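Local coordinates for inositol monophosphatase family protein (Staphylococcus aureus subsp. aureus MSSA476, PDB 4I3Y) that probably hydrolyses inositol monophosphates to inositol and phosphate with the help of bound magnesium ions, and is inhibited by lithium, at residues 72-77 / 81-86. Sequence-based numbering, arbitrary orientation.
Sequences QLLAEE and AMITNE. With MG (magnesium ion), chain F; MG (magnesium ion), chain D.
I83 reaches across to the strand 72-75 with its CD1 methyl, which settles 3.6 Å from the carbonyl oxygen of L73 and also approaches the amide end of Q72. Its CG1 stands anti to the carbonyl carbon (chi1 -53°), and this branch meets L74 at CB, a looser apolar touch of 4.3 Å. Beta-branched isoleucine suits the place, because CG1 and CD1 offer an apolar surface toward L73 and L74 of the strand. Q72 runs past I83 in the opposite direction, extended beyond CG, and lays NE2 3.6 Å from CG of M82; the length of its chain carries the terminal amide from the strand's edge to lie against that carbon and the CD1 methyl of I83. In M82 the bend at chi2 (-68°) brings the terminal methyl, CE, to within 4.0 Å of L73 O. That oxygen accepts a hydrogen bond from K78 NZ. The strand 72-75 is an edge strand of the seven-stranded mixed sheet, pairing with the parallel strand 89-97, and the loop carrying M82 and I83 packs against it before the chain enters that neighbour. L73, its CB directed away from the loop, packs on Q61 of helix 51-67. Where the strand ends, the extended E76 bridges both magnesium ions, OE1 to one at 2.2 Å and OE2 to the other at 2.1 Å; D94 and the carbonyl of I96 share the second ion. E77 adds a second shell: its OE2 accepts hydrogen bonds from two metal-bound waters, one on each magnesium, while OE1 forms a salt bridge with K42.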
loop_
_atom_site.group_PDB
_atom_site.type_symbol
_atom_site.label_atom_id
_atom_site.label_comp_id
_atom_site.label_asym_id
_atom_site.label_seq_id
_atom_site.Cartn_x
_atom_site.Cartn_y
_atom_site.Cartn_z
ATOM N N GLN A 72 1.787 -33.690 -2.595
ATOM C CA GLN A 72 2.846 -33.108 -3.438
ATOM C C GLN A 72 2.925 -31.525 -3.364
ATOM O O GLN A 72 1.929 -30.887 -3.062
ATOM C CB GLN A 72 2.686 -33.620 -4.851
ATOM C CG GLN A 72 3.522 -34.879 -5.090
ATOM C CD GLN A 72 3.633 -35.152 -6.583
ATOM O OE1 GLN A 72 2.607 -35.379 -7.240
ATOM N NE2 GLN A 72 4.873 -35.049 -7.149
ATOM N N LEU A 73 4.098 -30.950 -3.629
ATOM C CA LEU A 73 4.325 -29.498 -3.545
ATOM C C LEU A 73 4.700 -28.849 -4.899
ATOM O O LEU A 73 5.750 -29.186 -5.519
ATOM C CB LEU A 73 5.378 -29.173 -2.464
ATOM C CG LEU A 73 5.784 -27.705 -2.292
ATOM C CD1 LEU A 73 4.570 -26.906 -1.765
ATOM C CD2 LEU A 73 6.913 -27.601 -1.325
ATOM N N LEU A 74 3.833 -27.967 -5.378
ATOM C CA LEU A 74 4.203 -27.075 -6.492
ATOM C C LEU A 74 4.620 -25.709 -5.908
ATOM O O LEU A 74 3.791 -25.043 -5.306
ATOM C CB LEU A 74 3.020 -26.943 -7.454
ATOM C CG LEU A 74 3.021 -25.948 -8.657
ATOM C CD1 LEU A 74 4.338 -25.962 -9.325
ATOM C CD2 LEU A 74 1.946 -26.282 -9.667
ATOM N N ALA A 75 5.888 -25.301 -6.041
ATOM C CA ALA A 75 6.343 -24.086 -5.350
ATOM C C ALA A 75 7.361 -23.289 -6.141
ATOM O O ALA A 75 8.194 -23.860 -6.927
ATOM C CB ALA A 75 6.910 -24.411 -3.971
ATOM N N GLU A 76 7.333 -21.977 -5.913
ATOM C CA GLU A 76 8.192 -21.084 -6.646
ATOM C C GLU A 76 9.708 -21.407 -6.696
ATOM O O GLU A 76 10.335 -21.408 -7.775
ATOM C CB GLU A 76 8.035 -19.659 -6.146
ATOM C CG GLU A 76 8.814 -18.712 -7.062
ATOM C CD GLU A 76 8.505 -17.252 -6.800
ATOM O OE1 GLU A 76 9.069 -16.389 -7.536
ATOM O OE2 GLU A 76 7.694 -16.979 -5.892
ATOM N N GLU A 77 10.321 -21.645 -5.547
ATOM C CA GLU A 77 11.769 -21.692 -5.532
ATOM C C GLU A 77 12.374 -23.120 -5.713
ATOM O O GLU A 77 13.363 -23.436 -5.123
ATOM C CB GLU A 77 12.346 -20.984 -4.299
ATOM C CG GLU A 77 11.680 -19.653 -3.923
ATOM C CD GLU A 77 11.742 -18.542 -5.018
ATOM O OE1 GLU A 77 12.534 -18.685 -6.009
ATOM O OE2 GLU A 77 10.958 -17.530 -4.908
ATOM N N ALA A 81 8.937 -30.054 -12.225
ATOM C CA ALA A 81 8.844 -30.933 -13.429
ATOM C C ALA A 81 8.008 -32.164 -13.154
ATOM O O ALA A 81 7.205 -32.528 -13.983
ATOM C CB ALA A 81 10.234 -31.321 -13.982
ATOM N N MET A 82 8.188 -32.751 -11.971
ATOM C CA MET A 82 7.412 -33.895 -11.455
ATOM C C MET A 82 5.892 -33.722 -11.172
ATOM O O MET A 82 5.238 -34.689 -10.807
ATOM C CB MET A 82 8.107 -34.437 -10.190
ATOM C CG MET A 82 7.781 -33.704 -8.874
ATOM S SD MET A 82 8.362 -31.982 -8.648
ATOM C CE MET A 82 8.392 -31.955 -6.837
ATOM N N ILE A 83 5.335 -32.514 -11.331
ATOM C CA ILE A 83 3.917 -32.253 -10.998
ATOM C C ILE A 83 3.015 -32.448 -12.216
ATOM O O ILE A 83 3.224 -31.816 -13.254
ATOM C CB ILE A 83 3.662 -30.809 -10.450
ATOM C CG1 ILE A 83 4.587 -30.470 -9.259
ATOM C CG2 ILE A 83 2.172 -30.604 -10.157
ATOM C CD1 ILE A 83 4.372 -31.357 -8.047
ATOM N N THR A 84 1.997 -33.291 -12.087
ATOM C CA THR A 84 1.130 -33.621 -13.234
ATOM C C THR A 84 -0.334 -33.215 -13.080
ATOM O O THR A 84 -0.751 -32.674 -12.050
ATOM C CB THR A 84 1.166 -35.132 -13.560
ATOM O OG1 THR A 84 0.990 -35.885 -12.350
ATOM C CG2 THR A 84 2.472 -35.503 -14.258
ATOM N N ASN A 85 -1.075 -33.500 -14.153
ATOM C CA ASN A 85 -2.524 -33.351 -14.280
ATOM C C ASN A 85 -3.332 -34.132 -13.230
ATOM O O ASN A 85 -4.404 -33.700 -12.824
ATOM C CB ASN A 85 -2.944 -33.802 -15.702
ATOM N N GLU A 86 -2.832 -35.299 -12.825
ATOM C CA GLU A 86 -3.614 -36.236 -12.015
ATOM C C GLU A 86 -2.930 -36.407 -10.666
ATOM O O GLU A 86 -2.424 -37.470 -10.345
ATOM C CB GLU A 86 -3.771 -37.587 -12.744
HETATM MG MG MG F . 9.802 -14.339 -7.210
HETATM MG MG MG D . 7.354 -15.580 -4.353
HETATM O O HOH W 1 9.058 -16.728 -3.371
HETATM O O HOH W 2 11.388 -15.271 -6.227
HETATM O O HOH W 3 10.327 -14.736 -9.320
HETATM O O HOH W 4 10.830 -12.452 -7.092
#